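Local coordinates for protein 2-C-methyl-D-erythritol 2,4-cyclodiphosphate synthase (Thermus thermophilus, PDB 1IV2) that converts 4-diphosphocytidyl-2-C-methyl-D-erythritol 2-phosphate into 2-C-methyl-D-erythritol 2,4-cyclodiphosphate with release of CMP, a step of isoprenoid biosynthesis that needs a divalent metal, at residues 7-12 against 139-144; 25-30 against 101-106; 97-102 against 130-135. The protein carries 3 engineered substitutions. All blocks are in the same frame, centred on the assembly; numbering follows the deposited sequence.

Contact 1 (7-12 against 139-144); sequences EDSHRL and PSHVQA. With MG (magnesium ion), chain G; CDP (cytidine-5'-diphosphate), chain I.
Two neighbouring antiparallel strands of the mixed sheet meet here, and one of them supplies two of the metal's protein ligands: Asp-8 pairs with Ala-144 and His-10 with Val-142 as hydrogen-bonded pairs. Each pair is closed by two backbone bonds, for instance Val-142 N to His-10 O (2.9 Å). On the face carrying Asp-8 and His-10, both carboxylate oxygens of Asp-8 grip the magnesium, OD2 at 2.1 Å, while His-10 NE2 reaches it at 2.2 Å; His-42 ND1 and O1B of the diphosphate also bind. Asp-8 holds CG anti to the backbone N (chi1 -162°), and Lys-132 NZ of the second subunit hydrogen-bonds OD1. Leu-12 CD2 meets Val-142 CG1 on this face at 3.9 Å. On the other face Arg-11 CA stands over the His-141 ring, 4.0 Å from its centroid; the ring also lies over one guanidinium face of Arg-11, offset toward the rim, the planes 64° apart. An alanine in place of His-141 would probably bare this backbone flank and leave the Arg-11 guanidinium freer to swing. Strand 29-32 flanks the pair beyond Arg-11, strand 91-99 beyond Gln-143, and Ala-39 of helix 39-51 packs on Asp-8, Val-142 and Ala-144.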
loop_
_atom_site.group_PDB
_atom_site.type_symbol
_atom_site.label_atom_id
_atom_site.label_comp_id
_atom_site.label_asym_id
_atom_site.label_seq_id
_atom_site.Cartn_x
_atom_site.Cartn_y
_atom_site.Cartn_z
ATOM N N GLU A 7 -7.314 -2.833 0.247
ATOM C CA GLU A 7 -7.119 -2.748 -1.189
ATOM C C GLU A 7 -8.361 -3.255 -1.933
ATOM O O GLU A 7 -9.158 -3.964 -1.354
ATOM C CB GLU A 7 -5.969 -3.628 -1.688
ATOM C CG GLU A 7 -4.622 -3.317 -1.055
ATOM C CD GLU A 7 -3.515 -4.056 -1.796
ATOM O OE1 GLU A 7 -3.619 -4.216 -3.021
ATOM O OE2 GLU A 7 -2.563 -4.422 -1.082
ATOM N N ASP A 8 -8.480 -2.926 -3.201
ATOM C CA ASP A 8 -9.518 -3.473 -4.061
ATOM C C ASP A 8 -9.122 -3.194 -5.505
ATOM O O ASP A 8 -8.426 -2.223 -5.787
ATOM C CB ASP A 8 -10.896 -2.849 -3.806
ATOM C CG ASP A 8 -12.032 -3.699 -4.373
ATOM O OD1 ASP A 8 -11.898 -4.934 -4.411
ATOM O OD2 ASP A 8 -12.929 -3.130 -5.036
ATOM N N SER A 9 -9.612 -4.063 -6.371
ATOM C CA SER A 9 -9.431 -3.778 -7.782
ATOM C C SER A 9 -10.609 -4.371 -8.560
ATOM O O SER A 9 -11.208 -5.333 -8.081
ATOM C CB SER A 9 -8.097 -4.328 -8.295
ATOM O OG SER A 9 -8.233 -5.725 -8.501
ATOM N N HIS A 10 -10.886 -3.758 -9.718
ATOM C CA HIS A 10 -11.918 -4.320 -10.590
ATOM C C HIS A 10 -11.425 -4.195 -12.025
ATOM O O HIS A 10 -10.757 -3.213 -12.358
ATOM C CB HIS A 10 -13.284 -3.639 -10.394
ATOM C CG HIS A 10 -13.908 -4.145 -9.118
ATOM N ND1 HIS A 10 -14.492 -5.392 -9.039
ATOM C CD2 HIS A 10 -14.006 -3.613 -7.869
ATOM C CE1 HIS A 10 -14.934 -5.589 -7.809
ATOM N NE2 HIS A 10 -14.657 -4.527 -7.077
ATOM N N ARG A 11 -11.768 -5.195 -12.822
ATOM C CA ARG A 11 -11.604 -5.095 -14.267
ATOM C C ARG A 11 -12.561 -4.027 -14.795
ATOM O O ARG A 11 -13.719 -3.919 -14.344
ATOM C CB ARG A 11 -11.868 -6.457 -14.896
ATOM C CG ARG A 11 -11.551 -6.607 -16.373
ATOM C CD ARG A 11 -11.681 -8.054 -16.814
ATOM N NE ARG A 11 -10.542 -8.896 -16.462
ATOM C CZ ARG A 11 -9.339 -8.805 -17.023
ATOM N NH1 ARG A 11 -9.084 -7.905 -17.970
ATOM N NH2 ARG A 11 -8.352 -9.610 -16.652
ATOM N N LEU A 12 -12.048 -3.260 -15.753
ATOM C CA LEU A 12 -12.824 -2.236 -16.455
ATOM C C LEU A 12 -13.219 -2.723 -17.860
ATOM O O LEU A 12 -12.383 -3.260 -18.580
ATOM C CB LEU A 12 -12.052 -0.916 -16.549
ATOM C CG LEU A 12 -11.803 -0.221 -15.210
ATOM C CD1 LEU A 12 -10.788 0.899 -15.357
ATOM C CD2 LEU A 12 -13.103 0.319 -14.607
ATOM N N PRO A 139 -3.917 -1.415 -17.574
ATOM C CA PRO A 139 -4.733 -0.507 -18.379
ATOM C C PRO A 139 -6.206 -0.853 -18.409
ATOM O O PRO A 139 -7.040 -0.094 -18.884
ATOM C CB PRO A 139 -4.172 -0.688 -19.814
ATOM C CG PRO A 139 -3.737 -2.118 -19.801
ATOM C CD PRO A 139 -3.120 -2.319 -18.435
ATOM N N SER A 140 -6.567 -2.034 -17.915
ATOM C CA SER A 140 -7.994 -2.333 -17.943
ATOM C C SER A 140 -8.528 -2.522 -16.528
ATOM O O SER A 140 -9.587 -3.131 -16.383
ATOM C CB SER A 140 -8.263 -3.595 -18.771
ATOM O OG SER A 140 -7.826 -3.394 -20.105
ATOM N N HIS A 141 -7.780 -2.023 -15.537
ATOM C CA HIS A 141 -8.215 -2.167 -14.148
ATOM C C HIS A 141 -8.321 -0.817 -13.467
ATOM O O HIS A 141 -7.567 0.079 -13.820
ATOM C CB HIS A 141 -7.227 -3.022 -13.345
ATOM C CG HIS A 141 -7.419 -4.453 -13.686
ATOM N ND1 HIS A 141 -8.176 -5.308 -12.933
ATOM C CD2 HIS A 141 -6.939 -5.150 -14.742
ATOM C CE1 HIS A 141 -8.147 -6.497 -13.509
ATOM N NE2 HIS A 141 -7.418 -6.435 -14.587
ATOM N N VAL A 142 -9.243 -0.719 -12.512
ATOM C CA VAL A 142 -9.202 0.339 -11.513
ATOM C C VAL A 142 -8.615 -0.273 -10.234
ATOM O O VAL A 142 -9.038 -1.377 -9.849
ATOM C CB VAL A 142 -10.572 0.994 -11.276
ATOM C CG1 VAL A 142 -11.703 0.011 -10.946
ATOM C CG2 VAL A 142 -10.458 2.028 -10.157
ATOM N N GLN A 143 -7.662 0.382 -9.580
ATOM C CA GLN A 143 -7.114 -0.151 -8.336
ATOM C C GLN A 143 -7.275 0.884 -7.227
ATOM O O GLN A 143 -7.214 2.073 -7.546
ATOM C CB GLN A 143 -5.649 -0.556 -8.476
ATOM C CG GLN A 143 -5.448 -1.543 -9.632
ATOM C CD GLN A 143 -3.968 -1.724 -9.923
ATOM O OE1 GLN A 143 -3.428 -1.089 -10.838
ATOM N NE2 GLN A 143 -3.375 -2.595 -9.141
ATOM N N ALA A 144 -7.485 0.425 -5.992
ATOM C CA ALA A 144 -7.580 1.343 -4.864
ATOM C C ALA A 144 -6.828 0.768 -3.677
ATOM O O ALA A 144 -6.899 -0.443 -3.414
ATOM C CB ALA A 144 -9.024 1.598 -4.393
HETATM MG MG MG G . -14.149 -4.784 -4.989
HETATM O O3B CDP I . -15.063 -8.285 -6.106
HETATM P PB CDP I . -14.654 -8.138 -4.665
HETATM O O1B CDP I . -14.273 -6.695 -4.601
HETATM O O2B CDP I . -15.904 -8.486 -3.834
HETATM O O3A CDP I . -13.530 -8.991 -4.116
HETATM P PA CDP I . -12.831 -10.258 -4.804
HETATM O O1A CDP I . -11.287 -10.050 -5.069
HETATM O O2A CDP I . -13.564 -11.026 -5.771
HETATM O "O5'" CDP I . -12.884 -11.120 -3.422
HETATM C "C5'" CDP I . -14.121 -11.407 -2.835
HETATM C "C4'" CDP I . -13.797 -12.088 -1.584
HETATM O "O4'" CDP I . -13.095 -13.346 -1.524
HETATM C "C3'" CDP I . -13.119 -11.208 -0.493
HETATM O "O3'" CDP I . -13.766 -9.988 -0.066
HETATM C "C2'" CDP I . -12.358 -12.169 0.380
HETATM O "O2'" CDP I . -13.402 -12.494 1.260
HETATM C "C1'" CDP I . -12.596 -13.517 -0.207
HETATM N N1 CDP I . -11.266 -14.084 -0.773
HETATM C C2 CDP I . -10.710 -15.286 -0.210
HETATM O O2 CDP I . -11.278 -15.857 0.751
HETATM N N3 CDP I . -9.560 -15.821 -0.672
HETATM C C4 CDP I . -8.860 -15.229 -1.775
HETATM N N4 CDP I . -7.719 -15.773 -2.262
HETATM C C5 CDP I . -9.361 -14.038 -2.402
HETATM C C6 CDP I . -10.534 -13.520 -1.882
HETATM O O HOH W 1 -10.737 -1.705 -19.886
#

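Contact 2 (25-30 against 101-106); sequences IPSPVG and DRPKLG. With CDP (cytidine-5'-diphosphate), chain M.
One face of the Arg-102 guanidinium is taken by the CG1 methyl of Val-29, 3.5 Å from NH2 and displaced toward the rim of the group. Pro-28 comes in obliquely, its CG 4.0 Å from NH1. The other flat group is the cytosine of the bound nucleotide, and the backbone that follows Arg-102 reads its polar atoms in turn: its N4 donates to Pro-103 O, Leu-105 N donates to its N3 at 2.8 Å with an N-H...N angle of 168°, and Gly-106 N donates to its O2 at 2.9 Å. Arg-102 gets to Val-29 by placing CG between its backbone N and carbonyl carbon (chi1 65°) and then running extended to NE, so that the two side chains cross at about a right angle. Its NH2 also makes a salt bridge to Glu-14 on strand 3-14, which fixes the charged end beside the two apolar residues. Next along the chain, Pro-103 follows a cis peptide bond and presents its ring to Ser-27, with CD 3.4 Å from OG. Further in, Ile-25 CG2 rests on Leu-105 CD2 at 4.3 Å and looks also to Pro-103 CG, while Leu-112 of helix 109-120 packs on both Ile-25 and Leu-105. The join between the two segments is thus one of methyls, proline rings and a guanidinium face, whereas three backbone atoms of 103-106 serve the base; an acceptor for N4 beside donors for N3 and O2 matches the hydrogen-bonding pattern of cytosine and is consistent with selection of the CDP moiety of the substrate.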
loop_
_atom_site.group_PDB
_atom_site.type_symbol
_atom_site.label_atom_id
_atom_site.label_comp_id
_atom_site.label_asym_id
_atom_site.label_seq_id
_atom_site.Cartn_x
_atom_site.Cartn_y
_atom_site.Cartn_z
ATOM N N ILE A 25 -19.397 8.228 -12.226
ATOM C CA ILE A 25 -18.486 9.049 -13.008
ATOM C C ILE A 25 -18.575 8.759 -14.510
ATOM O O ILE A 25 -18.272 7.637 -14.944
ATOM C CB ILE A 25 -17.008 8.867 -12.596
ATOM C CG1 ILE A 25 -16.770 8.965 -11.088
ATOM C CG2 ILE A 25 -16.147 9.863 -13.367
ATOM C CD1 ILE A 25 -16.978 10.362 -10.529
ATOM N N PRO A 26 -18.967 9.752 -15.302
ATOM C CA PRO A 26 -19.107 9.553 -16.753
ATOM C C PRO A 26 -17.758 9.078 -17.285
ATOM O O PRO A 26 -16.751 9.690 -16.940
ATOM C CB PRO A 26 -19.437 10.920 -17.331
ATOM C CG PRO A 26 -19.161 11.888 -16.232
ATOM C CD PRO A 26 -19.298 11.137 -14.938
ATOM N N SER A 27 -17.828 8.004 -18.055
ATOM C CA SER A 27 -16.629 7.280 -18.441
ATOM C C SER A 27 -16.913 6.393 -19.635
ATOM O O SER A 27 -18.030 5.889 -19.767
ATOM C CB SER A 27 -16.193 6.455 -17.217
ATOM O OG SER A 27 -15.187 5.528 -17.594
ATOM N N PRO A 28 -15.936 6.169 -20.502
ATOM C CA PRO A 28 -16.062 5.145 -21.538
ATOM C C PRO A 28 -16.037 3.723 -20.980
ATOM O O PRO A 28 -16.474 2.822 -21.691
ATOM C CB PRO A 28 -14.788 5.358 -22.361
ATOM C CG PRO A 28 -13.807 5.934 -21.376
ATOM C CD PRO A 28 -14.645 6.887 -20.564
ATOM N N VAL A 29 -15.552 3.500 -19.760
ATOM C CA VAL A 29 -15.372 2.191 -19.170
ATOM C C VAL A 29 -15.898 2.179 -17.738
ATOM O O VAL A 29 -15.957 3.217 -17.094
ATOM C CB VAL A 29 -13.888 1.775 -19.115
ATOM C CG1 VAL A 29 -13.299 1.640 -20.511
ATOM C CG2 VAL A 29 -13.094 2.787 -18.298
ATOM N N GLY A 30 -16.259 1.011 -17.252
ATOM C CA GLY A 30 -16.728 0.853 -15.896
ATOM C C GLY A 30 -16.507 -0.562 -15.407
ATOM O O GLY A 30 -16.124 -1.471 -16.137
ATOM N N ASP A 101 -6.175 4.318 -15.759
ATOM C CA ASP A 101 -5.657 5.115 -16.864
ATOM C C ASP A 101 -6.685 6.148 -17.311
ATOM O O ASP A 101 -6.319 7.283 -17.603
ATOM C CB ASP A 101 -5.280 4.265 -18.064
ATOM C CG ASP A 101 -4.243 3.189 -17.819
ATOM O OD1 ASP A 101 -3.691 3.082 -16.714
ATOM O OD2 ASP A 101 -3.965 2.404 -18.764
ATOM N N ARG A 102 -7.945 5.734 -17.357
ATOM C CA ARG A 102 -8.997 6.630 -17.824
ATOM C C ARG A 102 -10.281 6.247 -17.095
ATOM O O ARG A 102 -10.361 5.076 -16.701
ATOM C CB ARG A 102 -9.180 6.537 -19.335
ATOM C CG ARG A 102 -9.682 5.178 -19.789
ATOM C CD ARG A 102 -9.310 4.890 -21.243
ATOM N NE ARG A 102 -9.601 3.490 -21.567
ATOM C CZ ARG A 102 -10.371 3.069 -22.560
ATOM N NH1 ARG A 102 -10.966 3.920 -23.388
ATOM N NH2 ARG A 102 -10.540 1.767 -22.725
ATOM N N PRO A 103 -11.206 7.159 -16.892
ATOM C CA PRO A 103 -11.100 8.547 -17.328
ATOM C C PRO A 103 -10.248 9.337 -16.345
ATOM O O PRO A 103 -9.905 8.850 -15.270
ATOM C CB PRO A 103 -12.546 9.041 -17.244
ATOM C CG PRO A 103 -13.082 8.283 -16.057
ATOM C CD PRO A 103 -12.474 6.912 -16.148
ATOM N N LYS A 104 -9.954 10.569 -16.724
ATOM C CA LYS A 104 -9.317 11.492 -15.805
ATOM C C LYS A 104 -10.230 11.774 -14.618
ATOM O O LYS A 104 -11.384 12.144 -14.828
ATOM C CB LYS A 104 -9.011 12.822 -16.489
ATOM C CG LYS A 104 -8.314 12.657 -17.835
ATOM C CD LYS A 104 -6.810 12.850 -17.719
ATOM C CE LYS A 104 -6.108 11.742 -18.499
ATOM N NZ LYS A 104 -6.866 10.456 -18.380
ATOM N N LEU A 105 -9.724 11.653 -13.397
ATOM C CA LEU A 105 -10.603 11.998 -12.281
ATOM C C LEU A 105 -10.424 13.432 -11.831
ATOM O O LEU A 105 -11.252 13.927 -11.068
ATOM C CB LEU A 105 -10.346 10.989 -11.151
ATOM C CG LEU A 105 -10.691 9.533 -11.482
ATOM C CD1 LEU A 105 -10.501 8.708 -10.217
ATOM C CD2 LEU A 105 -12.113 9.350 -12.020
ATOM N N GLY A 106 -9.375 14.140 -12.253
ATOM C CA GLY A 106 -9.199 15.536 -11.891
ATOM C C GLY A 106 -10.405 16.442 -11.936
ATOM O O GLY A 106 -10.652 17.189 -10.966
HETATM O O3B CDP M . 3.778 10.498 -14.281
HETATM P PB CDP M . 3.061 11.010 -13.085
HETATM O O1B CDP M . 3.936 10.493 -11.977
HETATM O O2B CDP M . 3.113 12.551 -13.141
HETATM O O3A CDP M . 1.608 10.712 -12.764
HETATM P PA CDP M . 0.534 10.024 -13.705
HETATM O O1A CDP M . 0.095 8.567 -13.304
HETATM O O2A CDP M . 0.795 10.213 -15.107
HETATM O "O5'" CDP M . -0.701 10.975 -13.295
HETATM C "C5'" CDP M . -0.610 12.352 -13.535
HETATM C "C4'" CDP M . -1.739 12.968 -12.868
HETATM O "O4'" CDP M . -3.062 12.751 -13.401
HETATM C "C3'" CDP M . -1.888 12.710 -11.342
HETATM O "O3'" CDP M . -0.931 13.261 -10.404
HETATM C "C2'" CDP M . -3.375 12.878 -11.100
HETATM O "O2'" CDP M . -3.352 14.283 -11.027
HETATM C "C1'" CDP M . -4.018 13.074 -12.425
HETATM N N1 CDP M . -4.848 11.801 -12.771
HETATM C C2 CDP M . -6.264 11.966 -13.020
HETATM O O2 CDP M . -6.795 13.090 -12.946
HETATM N N3 CDP M . -7.054 10.915 -13.327
HETATM C C4 CDP M . -6.528 9.588 -13.439
HETATM N N4 CDP M . -7.357 8.585 -13.762
HETATM C C5 CDP M . -5.129 9.330 -13.213
HETATM C C6 CDP M . -4.369 10.451 -12.893
#

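Contact 3 (97-102 against 130-135); sequences VLTLDR and TFKTSE. With MG (magnesium ion), chain K; CDP (cytidine-5'-diphosphate), chain M.
Asp-101 sets its CG anti to the carbonyl carbon (chi1 -58°), and Ser-134 holds OG between its backbone N and carbonyl carbon (chi1 70°); together these turns bring the carboxylate oxygen OD1 and the hydroxyl together. OD1 of Asp-101 takes two bonds from Ser-134: N, 3.1 Å from OD1, meets it nearly along its C-O axis, and OG donates as well, at a separation short enough to be doubtful in detail. Ser-134 OG also bonds Ala-138 N in the following loop. Upstream lie the parallel strands 97-99 and 130-132, the two strands of a beta-alpha-beta unit whose connection runs through helix 109-120. Their backbones alternate across the gap: Leu-98 N to Thr-130 O, Lys-132 N to Leu-98 O (2.8 Å), Leu-100 N to Lys-132 O. Leu-98 CD1 touches the edge of the Phe-131 ring at CE1, 4.2 Å away. At the ends of the strands the nucleotide is held: Leu-100 O accepts from cytosine N4 at 3.0 Å, and Thr-133 N gives a 2.7 Å bond to O1A of the alpha-phosphate. Lys-132, bent at chi2 and chi3, curls its NZ to O3A between the phosphates (3.1 Å) and also hydrogen-bonds Asp-8 OD1 of the third subunit. Thr-133 OG1 accepts from Glu-135 N in an ST turn, and Glu-135 OE1 binds a magnesium at 2.2 Å that both phosphates share with two waters.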
loop_
_atom_site.group_PDB
_atom_site.type_symbol
_atom_site.label_atom_id
_atom_site.label_comp_id
_atom_site.label_asym_id
_atom_site.label_seq_id
_atom_site.Cartn_x
_atom_site.Cartn_y
_atom_site.Cartn_z
ATOM N N VAL A 97 -5.423 6.026 -2.617
ATOM C CA VAL A 97 -4.907 6.279 -3.964
ATOM C C VAL A 97 -5.754 5.511 -4.961
ATOM O O VAL A 97 -5.924 4.299 -4.747
ATOM C CB VAL A 97 -3.448 5.798 -4.047
ATOM C CG1 VAL A 97 -2.921 6.006 -5.453
ATOM C CG2 VAL A 97 -2.545 6.525 -3.043
ATOM N N LEU A 98 -6.281 6.119 -6.001
ATOM C CA LEU A 98 -6.953 5.374 -7.055
ATOM C C LEU A 98 -6.064 5.379 -8.304
ATOM O O LEU A 98 -5.645 6.484 -8.680
ATOM C CB LEU A 98 -8.276 5.971 -7.517
ATOM C CG LEU A 98 -9.252 6.315 -6.396
ATOM C CD1 LEU A 98 -10.472 7.005 -6.979
ATOM C CD2 LEU A 98 -9.606 5.046 -5.646
ATOM N N THR A 99 -5.874 4.185 -8.829
ATOM C CA THR A 99 -5.039 3.959 -10.000
ATOM C C THR A 99 -5.900 3.475 -11.158
ATOM O O THR A 99 -6.524 2.410 -11.120
ATOM C CB THR A 99 -3.912 2.941 -9.703
ATOM O OG1 THR A 99 -3.141 3.388 -8.592
ATOM C CG2 THR A 99 -2.956 2.830 -10.891
ATOM N N LEU A 100 -5.960 4.282 -12.204
ATOM C CA LEU A 100 -6.694 3.925 -13.417
ATOM C C LEU A 100 -6.222 4.851 -14.541
ATOM O O LEU A 100 -5.882 6.023 -14.325
ATOM C CB LEU A 100 -8.202 3.985 -13.182
ATOM C CG LEU A 100 -8.884 5.348 -13.154
ATOM C CD1 LEU A 100 -10.407 5.255 -13.111
ATOM C CD2 LEU A 100 -8.394 6.144 -11.956
ATOM N N ASP A 101 -6.175 4.318 -15.759
ATOM C CA ASP A 101 -5.657 5.115 -16.864
ATOM C C ASP A 101 -6.685 6.148 -17.311
ATOM O O ASP A 101 -6.319 7.283 -17.603
ATOM C CB ASP A 101 -5.280 4.265 -18.064
ATOM C CG ASP A 101 -4.243 3.189 -17.819
ATOM O OD1 ASP A 101 -3.691 3.082 -16.714
ATOM O OD2 ASP A 101 -3.965 2.404 -18.764
ATOM N N ARG A 102 -7.945 5.734 -17.357
ATOM C CA ARG A 102 -8.997 6.630 -17.824
ATOM C C ARG A 102 -10.281 6.247 -17.095
ATOM O O ARG A 102 -10.361 5.076 -16.701
ATOM C CB ARG A 102 -9.180 6.537 -19.335
ATOM C CG ARG A 102 -9.682 5.178 -19.789
ATOM C CD ARG A 102 -9.310 4.890 -21.243
ATOM N NE ARG A 102 -9.601 3.490 -21.567
ATOM C CZ ARG A 102 -10.371 3.069 -22.560
ATOM N NH1 ARG A 102 -10.966 3.920 -23.388
ATOM N NH2 ARG A 102 -10.540 1.767 -22.725
ATOM N N THR A 130 -5.740 10.789 -3.809
ATOM C CA THR A 130 -4.865 11.074 -4.933
ATOM C C THR A 130 -5.132 10.095 -6.076
ATOM O O THR A 130 -5.661 9.015 -5.818
ATOM C CB THR A 130 -3.373 11.008 -4.557
ATOM O OG1 THR A 130 -3.014 9.700 -4.120
ATOM C CG2 THR A 130 -3.076 11.965 -3.403
ATOM N N PHE A 131 -4.758 10.526 -7.292
ATOM C CA PHE A 131 -5.040 9.732 -8.484
ATOM C C PHE A 131 -3.754 9.378 -9.249
ATOM O O PHE A 131 -2.926 10.270 -9.392
ATOM C CB PHE A 131 -5.957 10.481 -9.457
ATOM C CG PHE A 131 -7.184 11.125 -8.850
ATOM C CD1 PHE A 131 -8.031 10.396 -8.026
ATOM C CD2 PHE A 131 -7.460 12.456 -9.112
ATOM C CE1 PHE A 131 -9.167 10.981 -7.484
ATOM C CE2 PHE A 131 -8.596 13.048 -8.581
ATOM C CZ PHE A 131 -9.442 12.316 -7.747
ATOM N N LYS A 132 -3.634 8.156 -9.741
ATOM C CA LYS A 132 -2.475 7.811 -10.575
ATOM C C LYS A 132 -2.977 7.135 -11.848
ATOM O O LYS A 132 -4.031 6.494 -11.765
ATOM C CB LYS A 132 -1.514 6.810 -9.943
ATOM C CG LYS A 132 -0.915 7.134 -8.600
ATOM C CD LYS A 132 -0.258 8.515 -8.608
ATOM C CE LYS A 132 0.664 8.630 -9.826
ATOM N NZ LYS A 132 1.451 9.888 -9.767
ATOM N N THR A 133 -2.211 7.238 -12.930
ATOM C CA THR A 133 -2.453 6.275 -14.010
ATOM C C THR A 133 -1.640 5.019 -13.697
ATOM O O THR A 133 -0.822 5.073 -12.772
ATOM C CB THR A 133 -2.061 6.775 -15.417
ATOM O OG1 THR A 133 -0.647 6.705 -15.527
ATOM C CG2 THR A 133 -2.422 8.231 -15.655
ATOM N N SER A 134 -1.827 3.932 -14.448
ATOM C CA SER A 134 -1.051 2.720 -14.224
ATOM C C SER A 134 0.255 2.720 -15.023
ATOM O O SER A 134 1.085 1.811 -14.894
ATOM C CB SER A 134 -1.860 1.472 -14.576
ATOM O OG SER A 134 -2.059 1.385 -15.983
ATOM N N GLU A 135 0.459 3.739 -15.857
ATOM C CA GLU A 135 1.650 3.842 -16.694
ATOM C C GLU A 135 1.832 2.563 -17.502
ATOM O O GLU A 135 2.957 2.139 -17.773
ATOM C CB GLU A 135 2.924 4.125 -15.891
ATOM C CG GLU A 135 2.791 5.363 -15.015
ATOM C CD GLU A 135 3.137 6.638 -15.743
ATOM O OE1 GLU A 135 2.859 7.752 -15.237
ATOM O OE2 GLU A 135 3.702 6.541 -16.846
HETATM MG MG MG K . 2.730 9.835 -16.028
HETATM O O3B CDP M . 3.778 10.498 -14.281
HETATM P PB CDP M . 3.061 11.010 -13.085
HETATM O O1B CDP M . 3.936 10.493 -11.977
HETATM O O2B CDP M . 3.113 12.551 -13.141
HETATM O O3A CDP M . 1.608 10.712 -12.764
HETATM P PA CDP M . 0.534 10.024 -13.705
HETATM O O1A CDP M . 0.095 8.567 -13.304
HETATM O O2A CDP M . 0.795 10.213 -15.107
HETATM O "O5'" CDP M . -0.701 10.975 -13.295
HETATM C "C5'" CDP M . -0.610 12.352 -13.535
HETATM C "C4'" CDP M . -1.739 12.968 -12.868
HETATM O "O4'" CDP M . -3.062 12.751 -13.401
HETATM C "C3'" CDP M . -1.888 12.710 -11.342
HETATM O "O3'" CDP M . -0.931 13.261 -10.404
HETATM C "C2'" CDP M . -3.375 12.878 -11.100
HETATM O "O2'" CDP M . -3.352 14.283 -11.027
HETATM C "C1'" CDP M . -4.018 13.074 -12.425
HETATM N N1 CDP M . -4.848 11.801 -12.771
HETATM C C2 CDP M . -6.264 11.966 -13.020
HETATM O O2 CDP M . -6.795 13.090 -12.946
HETATM N N3 CDP M . -7.054 10.915 -13.327
HETATM C C4 CDP M . -6.528 9.588 -13.439
HETATM N N4 CDP M . -7.357 8.585 -13.762
HETATM C C5 CDP M . -5.129 9.330 -13.213
HETATM C C6 CDP M . -4.369 10.451 -12.893
HETATM O O HOH W 2 4.706 9.341 -16.764
HETATM O O HOH W 3 1.503 9.351 -17.759
#

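Contacts 1 and 3 belong to one mixed sheet, whose order is 29-32, 3-14, 141-150, 91-99, 127-132; strand 29-32 brings contact 2 to its border. The centres of contacts 1 and 2 lie about 12 Å apart. Those of contacts 1 and 3 are about 9 Å apart, and those of contacts 2 and 3 about 10 Å. Along the chain, contact 1 joins the first strand to the last and encloses the other two. Contacts 2 and 3 share Asp-101 and Arg-102 and hold the same nucleotide, while contact 1 holds the metal and diphosphate of a different nucleotide, whose cytosine sits in the second subunit. Each active site of the homotrimer is therefore assembled from two chains.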